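Solute Binding Protein, BlMnBP1 in complex with mannotriose (Bifidobacterium, PDB 6FUV) binds beta-manno-oligosaccharides such as mannotriose as the solute-binding component of an ABC transporter, probably handing them on for uptake into the bifidobacterial cell. Local coordinates at residues 21-26 against 58-63; 25-30 against 83-88; 78-83 against 310-315; 299-304 against 360-365. One frame throughout, in Å; residues are numbered along the deposited sequence.

Interaction 1: residues 21-26 against 58-63; sequences KATITF and TVKVQT. With ACT (acetate ion), chain F.
Ile24 lays its CG1 and CD1 alongside Val59 CG2, the two side chains running the same way off one face of a parallel strand pair; Ile24 CG1 to Val59 CG2 is 3.8 Å. Ile24 has CG1 between its own backbone N and carbonyl carbon (chi1 63°), which sets that branch against the valine. Phe26 and Val61 lie on the same face, but the phenyl ring swings away from strand 58-63 and leaves mainly its CB near the two valines.

The other face is more polar. Thr23 and Thr58 stand side by side, Thr23 OG1 3.8 Å from Thr58 CB, while the Thr25 methyl CG2 is applied to the flat end of Gln62, 3.5 Å from its CD; the amide oxygen of that glutamine is taken by Arg74. An acetate ion, probably from the crystallisation liquor, sits by Thr23 with its methyl carbon near OG1 and a weak bond from Thr23 N.

Five backbone hydrogen bonds zip the strands together, among them a nearly straight one from Lys60 N to Ile24 O at 2.9 Å. The strand axes diverge by 25°.

This is the strand pair of a beta-alpha-beta unit, 22-28 and 57-63 linked through helix 43-53. That helix packs on Val59 and Val61 through Trp43, Ile47 and Phe50, while helix 315-330 covers Ile24 and Val59 with Phe324, and strand 84-86 flanks 22-28.

Interaction 2: residues 25-30 against 83-88; sequences TFFNGR and DIMMIP. With BMA (beta-D-mannopyranose), chain B.
The Phe26 ring reaches obliquely across to strand 84-86, its CD1 and CE1 meeting the Ile84 methyl CG2 and its CZ meeting the end of Met86. Phe26 CE1 to Ile84 CG2 and Phe26 CZ to Met86 CE are both 3.5 Å. The ring gets there because CG is anti to the backbone N (chi1 -178°), and Met86, bent at chi2 (-50°), brings its methyl back to meet it. Over one face of the same ring lies the amide nitrogen of Asn28, 3.6 Å above the plane near the centre, while Asn28 CB rests on Met86 CG. On the opposite side of the sheet Phe27 turns its edge to Met85 CB.

Asp83 crosses Thr25 at about a right angle and accepts Thr25 N on the anti lone pair of OD2, at 2.9 Å; its other oxygen, OD1, is taken by the Ser313 hydroxyl. Thr25 O answers with two bonds, from Asp83 N and Ile84 N, the latter 3.1 Å long. These three bonds grip the start of the pairing, whereas the last one, Met86 N to Phe27 O, is weak; in between, Phe27 N gives a straight bond to Ile84 O.

At the end of the strand, Asn28 OD1 takes Arg30 N at 3.0 Å, an Asx turn that leads into the loop. Salt bridges to Asp32 and Glu338 hold the Arg30 guanidinium, and Arg30 CD lies 3.6 Å from O3 of a bound mannose. Parallel strands whose C-terminal ends run into ligand-lining loops are typical of the alpha/beta domains of periplasmic-binding-protein folds, and here Gly29 and Arg30 belong to the glycan pocket.

Interaction 3: residues 78-83 against 310-315; sequences NNDSWD and NKNSDK
Neither 78-83 nor 310-315 is helix or strand; the two loops come closest at Asp83 and Asn310, whose CA atoms are 4.9 Å apart, and Asn310 N bonds to Asp83 O there. Each bends through an Asx turn, with Asn79 OD1 taking Ser81 N and Asn310 OD1 taking Asn312 N.

Asn310 carries the contact. Its amide lies flat over the Trp82 indole, the planes only 3° apart, and its CB sits 3.4 Å above the centroid of the six-membered ring, a CH-pi contact over the face. CG is anti to the backbone N (chi1 -166°), which carries ND2 in between the carbonyl oxygens of Asn79 and Trp82; both its hydrogens are used in the amide plane, one for Asn79 O at 2.9 Å and one for Trp82 O at 2.8 Å. Asn79 O is gripped a second time by Asn312 ND2 at 2.6 Å, tilted from the carbonyl plane, and Asn312 ND2 also makes a weak bond to Asn78 OD1. Ser313 OG gives its proton to the anti lone pair of Asp83 OD1, 2.7 Å away.

The first loop joins helix 67-77 to strand 84-86, and the second leads from strand 298-309 into helix 315-330, which opens with Asp314 as its N-cap. Arg74 and Leu75 of helix 67-77 pack against Trp82, while Arg317 of helix 315-330 touches Asp83 and pairs with Asp314.

Interaction 4: residues 299-304 against 360-365; sequences ATLAGN and VELIVD. With BMA (beta-D-mannopyranose), chain C.
Leu301 and Ala299, each with 84 Å² buried by the contact, lean from one face of strand 299-303 onto the strand running parallel to it, 361-364. Leu301 crosses Val364 at a slant, its CD2 3.7 Å from Val364 CG2; with CG anti to the backbone N (chi1 177°) the branch can lie over the valine, and CD1 comes more loosely to Leu362. The Ala299 methyl meets two side chains of the other strand, 3.7 Å from Leu362 CD2 and slightly farther from Val360 CG1. Leu362 takes the next largest share. Beyond the strand pair, Ile341 packs on both leucines.

The same alanine and leucine hold the backbones together. Ala299 N bonds to Glu361 O and Ala299 O accepts Ile363 N at 2.9 Å. Leu301 N then reaches Ile363 O at 3.0 Å, but from above the carbonyl plane, in keeping with strands inclined at 45°. One step on, the direct pairing gives way to a water, which donates to Leu301 O at 2.7 Å and accepts from Asp365 N. On the other face the Thr300 methyl CG2 lies near the Asp365 carboxylate.

Strand 298-309 continues into the sugar site: Gly303 O accepts a hydrogen bond from O3 of a bound mannose at 3.1 Å, and Asn304 OD1 lies against its C2. A strand carrying backbone and side-chain atoms into a glycan pocket fits the cleft of a solute-binding protein.

From the N terminus, strand 22-28 is used first. Interaction 1 closes the short beta-alpha-beta loop to 58-63, and interaction 2, starting from the same strand, closes a wider loop to 83-88 with strand 57-63 inside it; the two share Thr25 and Phe26. Interaction 3 crosses interaction 2 at their common Asp83 and spans more than two hundred residues, bringing the chain back to 310-315. Interaction 4 crosses interaction 3, since 299-304 lies within that long loop and 360-365 beyond it. Interactions 1 to 3 touch at one end of the fold, while interaction 4 lies about 31 Å from interaction 1, between centres, in the same mixed sheet.

Interaction 1: residues 21-26 against 58-63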
# COMPACT_ATOMS: atom_id res chain seq x y z
N LYS A 21 31.11 -11.01 8.24
CA LYS A 21 31.14 -11.60 6.91
C LYS A 21 29.94 -12.54 6.81
O LYS A 21 29.93 -13.62 7.43
CB LYS A 21 32.45 -12.36 6.68
CG LYS A 21 33.72 -11.52 6.72
CD LYS A 21 34.95 -12.38 6.42
CE LYS A 21 36.14 -11.54 5.99
NZ LYS A 21 37.38 -12.39 5.84
N ALA A 22 28.90 -12.12 6.07
CA ALA A 22 27.74 -12.97 5.90
C ALA A 22 27.04 -12.63 4.61
O ALA A 22 27.24 -11.56 4.04
CB ALA A 22 26.78 -12.86 7.08
N THR A 23 26.30 -13.62 4.12
CA THR A 23 25.38 -13.47 3.01
C THR A 23 23.96 -13.48 3.54
O THR A 23 23.60 -14.39 4.28
CB THR A 23 25.52 -14.63 2.01
OG1 THR A 23 26.84 -14.71 1.49
CG2 THR A 23 24.53 -14.44 0.93
N ILE A 24 23.15 -12.50 3.15
CA ILE A 24 21.76 -12.41 3.56
C ILE A 24 20.87 -12.37 2.33
O ILE A 24 21.26 -11.86 1.28
CB ILE A 24 21.50 -11.18 4.44
CG1 ILE A 24 21.78 -9.87 3.69
CG2 ILE A 24 22.32 -11.32 5.75
CD1 ILE A 24 21.21 -8.70 4.42
N THR A 25 19.65 -12.87 2.51
CA THR A 25 18.67 -12.99 1.43
C THR A 25 17.49 -12.06 1.69
O THR A 25 16.90 -12.10 2.76
CB THR A 25 18.18 -14.43 1.30
OG1 THR A 25 19.29 -15.30 1.10
CG2 THR A 25 17.24 -14.58 0.18
N PHE A 26 17.13 -11.26 0.68
CA PHE A 26 16.10 -10.23 0.77
C PHE A 26 14.98 -10.66 -0.17
O PHE A 26 15.16 -10.72 -1.37
CB PHE A 26 16.64 -8.85 0.40
CG PHE A 26 15.63 -7.74 0.51
CD1 PHE A 26 14.52 -7.87 1.33
CD2 PHE A 26 15.81 -6.58 -0.16
CE1 PHE A 26 13.61 -6.86 1.45
CE2 PHE A 26 14.88 -5.51 -0.05
CZ PHE A 26 13.80 -5.65 0.73
N THR A 58 27.09 -9.58 1.90
CA THR A 58 26.55 -9.91 0.59
C THR A 58 25.05 -9.98 0.73
O THR A 58 24.52 -10.65 1.63
CB THR A 58 27.13 -11.23 0.08
OG1 THR A 58 28.56 -11.15 0.14
CG2 THR A 58 26.71 -11.50 -1.36
N VAL A 59 24.37 -9.27 -0.15
CA VAL A 59 22.92 -9.18 -0.11
C VAL A 59 22.42 -9.75 -1.43
O VAL A 59 22.75 -9.23 -2.50
CB VAL A 59 22.42 -7.73 0.07
CG1 VAL A 59 20.90 -7.73 0.06
CG2 VAL A 59 22.91 -7.12 1.36
N LYS A 60 21.63 -10.80 -1.35
CA LYS A 60 20.99 -11.44 -2.48
C LYS A 60 19.48 -11.24 -2.39
O LYS A 60 18.89 -11.19 -1.31
CB LYS A 60 21.32 -12.92 -2.49
CG LYS A 60 22.78 -13.26 -2.51
CD LYS A 60 23.33 -13.23 -3.94
CE LYS A 60 24.80 -13.69 -3.98
NZ LYS A 60 25.41 -13.45 -5.35
N VAL A 61 18.85 -11.14 -3.54
CA VAL A 61 17.44 -10.80 -3.64
C VAL A 61 16.71 -11.95 -4.28
O VAL A 61 17.18 -12.53 -5.26
CB VAL A 61 17.22 -9.52 -4.45
CG1 VAL A 61 15.77 -9.25 -4.66
CG2 VAL A 61 17.90 -8.36 -3.75
N GLN A 62 15.56 -12.28 -3.73
CA GLN A 62 14.60 -13.17 -4.35
C GLN A 62 13.28 -12.44 -4.44
O GLN A 62 12.88 -11.76 -3.51
CB GLN A 62 14.36 -14.45 -3.54
CG GLN A 62 15.59 -15.00 -2.87
CD GLN A 62 15.31 -16.28 -2.13
OE1 GLN A 62 14.19 -16.52 -1.69
NE2 GLN A 62 16.31 -17.11 -2.01
N THR A 63 12.55 -12.62 -5.52
CA THR A 63 11.28 -11.96 -5.72
C THR A 63 10.25 -12.95 -6.24
O THR A 63 10.57 -13.94 -6.88
CB THR A 63 11.42 -10.78 -6.68
OG1 THR A 63 11.81 -11.25 -7.98
CG2 THR A 63 12.41 -9.81 -6.17
C ACT F . 27.47 -17.87 3.84
O ACT F . 27.33 -19.11 4.12
OXT ACT F . 27.43 -16.88 4.60
CH3 ACT F . 27.67 -17.59 2.37

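Interaction 2: residues 25-30 against 83-88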
# COMPACT_ATOMS: atom_id res chain seq x y z
N THR A 25 19.65 -12.87 2.51
CA THR A 25 18.67 -12.99 1.43
C THR A 25 17.49 -12.06 1.69
O THR A 25 16.90 -12.10 2.76
CB THR A 25 18.18 -14.43 1.30
OG1 THR A 25 19.29 -15.30 1.10
CG2 THR A 25 17.24 -14.58 0.18
N PHE A 26 17.13 -11.26 0.68
CA PHE A 26 16.10 -10.23 0.77
C PHE A 26 14.98 -10.66 -0.17
O PHE A 26 15.16 -10.72 -1.37
CB PHE A 26 16.64 -8.85 0.40
CG PHE A 26 15.63 -7.74 0.51
CD1 PHE A 26 14.52 -7.87 1.33
CD2 PHE A 26 15.81 -6.58 -0.16
CE1 PHE A 26 13.61 -6.86 1.45
CE2 PHE A 26 14.88 -5.51 -0.05
CZ PHE A 26 13.80 -5.65 0.73
N PHE A 27 13.84 -11.02 0.39
CA PHE A 27 12.69 -11.56 -0.34
C PHE A 27 11.64 -10.46 -0.40
O PHE A 27 11.24 -9.93 0.63
CB PHE A 27 12.18 -12.85 0.36
CG PHE A 27 10.97 -13.47 -0.28
CD1 PHE A 27 10.98 -13.79 -1.63
CD2 PHE A 27 9.84 -13.77 0.44
CE1 PHE A 27 9.87 -14.37 -2.23
CE2 PHE A 27 8.76 -14.35 -0.14
CZ PHE A 27 8.77 -14.64 -1.49
N ASN A 28 11.25 -10.09 -1.61
CA ASN A 28 10.25 -9.05 -1.79
C ASN A 28 9.48 -9.25 -3.07
O ASN A 28 9.79 -10.14 -3.86
CB ASN A 28 10.88 -7.68 -1.79
CG ASN A 28 11.90 -7.52 -2.86
OD1 ASN A 28 11.58 -7.25 -4.03
ND2 ASN A 28 13.15 -7.65 -2.49
N GLY A 29 8.44 -8.41 -3.26
CA GLY A 29 7.53 -8.50 -4.39
C GLY A 29 7.87 -7.61 -5.56
O GLY A 29 7.14 -7.55 -6.55
N ARG A 30 8.97 -6.89 -5.49
CA ARG A 30 9.38 -6.02 -6.58
C ARG A 30 10.09 -6.85 -7.64
O ARG A 30 11.31 -6.83 -7.83
CB ARG A 30 10.24 -4.91 -6.04
CG ARG A 30 9.51 -3.85 -5.23
CD ARG A 30 8.39 -3.21 -5.97
NE ARG A 30 8.78 -2.59 -7.22
CZ ARG A 30 9.14 -1.32 -7.37
NH1 ARG A 30 9.25 -0.52 -6.33
NH2 ARG A 30 9.43 -0.83 -8.57
N ASP A 83 16.22 -13.82 5.06
CA ASP A 83 16.56 -13.06 6.25
C ASP A 83 15.78 -11.77 6.39
O ASP A 83 15.41 -11.41 7.50
CB ASP A 83 18.05 -12.76 6.24
CG ASP A 83 18.88 -14.01 6.11
OD1 ASP A 83 18.87 -14.79 7.05
OD2 ASP A 83 19.51 -14.24 5.04
N ILE A 84 15.48 -11.10 5.28
CA ILE A 84 14.55 -9.99 5.23
C ILE A 84 13.42 -10.38 4.27
O ILE A 84 13.66 -10.86 3.16
CB ILE A 84 15.24 -8.70 4.75
CG1 ILE A 84 16.46 -8.34 5.58
CG2 ILE A 84 14.30 -7.57 4.82
CD1 ILE A 84 17.50 -7.50 4.82
N MET A 85 12.18 -10.16 4.69
CA MET A 85 11.06 -10.16 3.76
C MET A 85 10.22 -8.92 3.98
O MET A 85 10.32 -8.26 5.02
CB MET A 85 10.19 -11.40 3.91
CG MET A 85 9.32 -11.56 5.13
SD MET A 85 7.99 -12.74 4.79
CE MET A 85 9.00 -14.24 4.76
N MET A 86 9.34 -8.65 3.03
CA MET A 86 8.25 -7.71 3.23
C MET A 86 7.15 -8.40 4.01
O MET A 86 6.60 -9.41 3.57
CB MET A 86 7.71 -7.21 1.90
CG MET A 86 8.73 -6.48 1.07
SD MET A 86 9.59 -5.19 1.97
CE MET A 86 10.47 -4.46 0.51
N ILE A 87 6.81 -7.85 5.17
CA ILE A 87 5.91 -8.51 6.09
C ILE A 87 4.56 -8.67 5.40
O ILE A 87 4.00 -7.67 4.95
CB ILE A 87 5.77 -7.74 7.41
CG1 ILE A 87 7.09 -7.66 8.11
CG2 ILE A 87 4.71 -8.40 8.26
CD1 ILE A 87 7.04 -6.86 9.40
N PRO A 88 4.01 -9.88 5.29
CA PRO A 88 2.70 -10.05 4.65
C PRO A 88 1.56 -9.87 5.62
O PRO A 88 1.77 -9.28 6.67
CB PRO A 88 2.81 -11.46 4.07
CG PRO A 88 3.72 -12.21 5.06
CD PRO A 88 4.69 -11.16 5.56
C1 BMA B . 5.89 -5.69 -10.16
C2 BMA B . 5.72 -4.27 -9.62
C3 BMA B . 5.26 -4.37 -8.14
C4 BMA B . 3.95 -5.19 -8.09
C5 BMA B . 4.13 -6.54 -8.80
C6 BMA B . 2.82 -7.37 -8.87
O1 BMA B . 6.27 -5.57 -11.47
O2 BMA B . 4.69 -3.57 -10.33
O3 BMA B . 5.17 -3.08 -7.58
O4 BMA B . 3.55 -5.52 -6.75
O5 BMA B . 4.65 -6.33 -10.13
O6 BMA B . 3.12 -8.69 -9.30

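Interaction 3: residues 78-83 against 310-315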
# COMPACT_ATOMS: atom_id res chain seq x y z
N ASN A 78 8.95 -22.04 7.62
CA ASN A 78 9.69 -22.01 8.89
C ASN A 78 11.13 -22.46 8.71
O ASN A 78 11.59 -23.37 9.37
CB ASN A 78 9.01 -22.90 9.93
CG ASN A 78 9.50 -22.65 11.34
OD1 ASN A 78 10.07 -21.62 11.65
ND2 ASN A 78 9.24 -23.60 12.22
N ASN A 79 11.86 -21.73 7.88
CA ASN A 79 13.24 -22.08 7.56
C ASN A 79 14.07 -20.80 7.44
O ASN A 79 13.73 -19.73 7.97
CB ASN A 79 13.28 -22.92 6.28
CG ASN A 79 12.65 -22.21 5.06
OD1 ASN A 79 12.75 -20.99 4.88
ND2 ASN A 79 12.04 -22.99 4.19
N ASP A 80 15.22 -20.95 6.78
CA ASP A 80 16.28 -19.96 6.73
C ASP A 80 16.50 -19.45 5.32
O ASP A 80 17.56 -18.84 5.05
CB ASP A 80 17.60 -20.54 7.23
CG ASP A 80 17.65 -20.64 8.70
OD1 ASP A 80 16.55 -20.66 9.28
OD2 ASP A 80 18.79 -20.71 9.25
N SER A 81 15.57 -19.72 4.40
CA SER A 81 15.74 -19.33 3.01
C SER A 81 15.65 -17.84 2.79
O SER A 81 15.76 -17.41 1.64
CB SER A 81 14.67 -20.00 2.19
OG SER A 81 13.40 -19.57 2.64
N TRP A 82 15.41 -17.06 3.84
CA TRP A 82 15.24 -15.63 3.79
C TRP A 82 15.70 -15.05 5.11
O TRP A 82 15.64 -15.73 6.13
CB TRP A 82 13.78 -15.24 3.55
CG TRP A 82 12.91 -15.64 4.61
CD1 TRP A 82 12.45 -16.89 4.84
CD2 TRP A 82 12.39 -14.81 5.64
NE1 TRP A 82 11.64 -16.90 5.95
CE2 TRP A 82 11.60 -15.64 6.47
CE3 TRP A 82 12.52 -13.45 5.95
CZ2 TRP A 82 10.94 -15.17 7.61
CZ3 TRP A 82 11.84 -12.96 7.06
CH2 TRP A 82 11.04 -13.83 7.89
N ASP A 83 16.22 -13.82 5.06
CA ASP A 83 16.56 -13.06 6.25
C ASP A 83 15.78 -11.77 6.39
O ASP A 83 15.41 -11.41 7.50
CB ASP A 83 18.05 -12.76 6.24
CG ASP A 83 18.88 -14.01 6.11
OD1 ASP A 83 18.87 -14.79 7.05
OD2 ASP A 83 19.51 -14.24 5.04
N ASN A 310 13.91 -12.35 9.78
CA ASN A 310 13.65 -13.75 10.17
C ASN A 310 14.25 -14.09 11.53
O ASN A 310 15.46 -14.05 11.73
CB ASN A 310 14.22 -14.66 9.09
CG ASN A 310 13.75 -16.11 9.14
OD1 ASN A 310 13.01 -16.53 10.02
ND2 ASN A 310 14.18 -16.87 8.17
N LYS A 311 13.40 -14.47 12.46
CA LYS A 311 13.95 -14.98 13.70
C LYS A 311 14.68 -16.30 13.54
O LYS A 311 15.47 -16.64 14.42
CB LYS A 311 12.87 -15.17 14.76
CG LYS A 311 11.75 -16.10 14.43
CD LYS A 311 10.64 -15.92 15.51
CE LYS A 311 11.07 -16.38 16.92
NZ LYS A 311 10.76 -17.84 17.15
N ASN A 312 14.47 -17.01 12.43
CA ASN A 312 15.24 -18.23 12.19
C ASN A 312 16.69 -17.93 11.87
O ASN A 312 17.57 -18.75 12.16
CB ASN A 312 14.66 -19.06 11.05
CG ASN A 312 13.28 -19.57 11.35
OD1 ASN A 312 12.89 -19.71 12.49
ND2 ASN A 312 12.53 -19.85 10.29
N SER A 313 16.95 -16.80 11.25
CA SER A 313 18.30 -16.46 10.82
C SER A 313 19.26 -16.43 12.01
O SER A 313 18.92 -16.00 13.12
CB SER A 313 18.31 -15.09 10.13
OG SER A 313 17.30 -14.98 9.18
N ASP A 314 20.51 -16.81 11.76
CA ASP A 314 21.49 -16.87 12.82
C ASP A 314 21.90 -15.48 13.25
O ASP A 314 21.42 -14.48 12.70
CB ASP A 314 22.72 -17.69 12.43
CG ASP A 314 23.51 -17.10 11.26
OD1 ASP A 314 23.43 -15.89 11.01
OD2 ASP A 314 24.22 -17.88 10.60
N LYS A 315 22.71 -15.42 14.31
CA LYS A 315 23.06 -14.17 14.96
C LYS A 315 23.65 -13.18 13.97
O LYS A 315 23.26 -12.02 13.93
CB LYS A 315 24.03 -14.48 16.10
CG LYS A 315 24.19 -13.44 17.14
CD LYS A 315 25.12 -13.93 18.33
CE LYS A 315 26.25 -14.81 17.85
NZ LYS A 315 27.14 -15.31 18.98

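Interaction 4: residues 299-304 against 360-365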
# COMPACT_ATOMS: atom_id res chain seq x y z
N ALA A 299 -5.74 12.34 2.77
CA ALA A 299 -5.12 11.09 2.39
C ALA A 299 -4.50 10.40 3.60
O ALA A 299 -3.72 10.98 4.35
CB ALA A 299 -4.04 11.33 1.34
N THR A 300 -4.83 9.14 3.78
CA THR A 300 -4.19 8.36 4.83
C THR A 300 -2.72 8.21 4.48
O THR A 300 -2.36 7.88 3.35
CB THR A 300 -4.84 6.99 4.99
OG1 THR A 300 -6.23 7.18 5.25
CG2 THR A 300 -4.24 6.28 6.15
N LEU A 301 -1.87 8.47 5.46
CA LEU A 301 -0.45 8.15 5.38
C LEU A 301 -0.23 6.82 6.08
O LEU A 301 -0.51 6.67 7.28
CB LEU A 301 0.40 9.24 6.01
CG LEU A 301 1.89 9.07 6.08
CD1 LEU A 301 2.46 8.77 4.74
CD2 LEU A 301 2.49 10.35 6.74
N ALA A 302 0.24 5.83 5.33
CA ALA A 302 0.50 4.51 5.88
C ALA A 302 1.70 3.94 5.15
O ALA A 302 2.08 4.38 4.07
CB ALA A 302 -0.71 3.58 5.80
N GLY A 303 2.33 2.96 5.77
CA GLY A 303 3.51 2.40 5.17
C GLY A 303 3.25 1.65 3.87
O GLY A 303 2.17 1.10 3.61
N ASN A 304 4.29 1.67 3.06
CA ASN A 304 4.43 0.66 2.00
C ASN A 304 4.66 -0.69 2.72
O ASN A 304 4.55 -0.76 3.94
CB ASN A 304 5.59 1.05 1.09
CG ASN A 304 5.46 0.45 -0.29
OD1 ASN A 304 4.75 -0.50 -0.48
ND2 ASN A 304 6.14 1.04 -1.25
N VAL A 360 -3.99 18.91 0.29
CA VAL A 360 -4.50 17.67 0.88
C VAL A 360 -3.86 17.45 2.24
O VAL A 360 -2.65 17.58 2.42
CB VAL A 360 -4.25 16.45 -0.04
CG1 VAL A 360 -4.71 15.20 0.60
CG2 VAL A 360 -4.93 16.66 -1.39
N GLU A 361 -4.66 17.10 3.21
CA GLU A 361 -4.15 16.81 4.55
C GLU A 361 -3.86 15.31 4.67
O GLU A 361 -4.76 14.49 4.66
CB GLU A 361 -5.16 17.26 5.59
CG GLU A 361 -4.68 17.11 7.02
CD GLU A 361 -5.56 17.90 7.98
OE1 GLU A 361 -6.13 18.94 7.53
OE2 GLU A 361 -5.69 17.46 9.16
N LEU A 362 -2.59 14.97 4.77
CA LEU A 362 -2.18 13.60 5.02
C LEU A 362 -2.36 13.33 6.50
O LEU A 362 -1.94 14.11 7.34
CB LEU A 362 -0.73 13.35 4.64
CG LEU A 362 -0.20 13.56 3.23
CD1 LEU A 362 0.90 12.50 3.01
CD2 LEU A 362 -1.18 13.47 2.17
N ILE A 363 -3.02 12.23 6.83
CA ILE A 363 -3.27 11.83 8.21
C ILE A 363 -2.92 10.35 8.39
O ILE A 363 -3.50 9.49 7.73
CB ILE A 363 -4.73 12.08 8.60
CG1 ILE A 363 -5.67 11.68 7.51
CG2 ILE A 363 -4.95 13.62 8.88
CD1 ILE A 363 -7.21 11.74 7.96
N VAL A 364 -1.99 10.08 9.30
CA VAL A 364 -1.75 8.74 9.81
C VAL A 364 -2.92 8.26 10.65
O VAL A 364 -3.48 9.01 11.44
CB VAL A 364 -0.46 8.75 10.64
CG1 VAL A 364 -0.26 7.40 11.29
CG2 VAL A 364 0.74 9.20 9.78
N ASP A 365 -3.29 7.00 10.48
CA ASP A 365 -4.39 6.44 11.26
C ASP A 365 -4.03 6.43 12.75
O ASP A 365 -2.95 6.00 13.13
CB ASP A 365 -4.69 5.00 10.81
CG ASP A 365 -5.69 4.92 9.66
OD1 ASP A 365 -6.42 5.89 9.36
OD2 ASP A 365 -5.76 3.84 9.07
C1 BMA C . 1.49 -2.12 -1.62
C2 BMA C . 1.22 -0.70 -1.15
C3 BMA C . 1.17 -0.62 0.39
C4 BMA C . 0.24 -1.75 0.91
C5 BMA C . 0.69 -3.09 0.36
C6 BMA C . -0.16 -4.25 0.87
O2 BMA C . -0.07 -0.32 -1.67
O3 BMA C . 0.76 0.67 0.91
O4 BMA C . 0.28 -1.82 2.29
O5 BMA C . 0.58 -3.03 -1.05
O6 BMA C . -1.45 -4.14 0.33
O HOH W 1 -1.80 4.92 8.83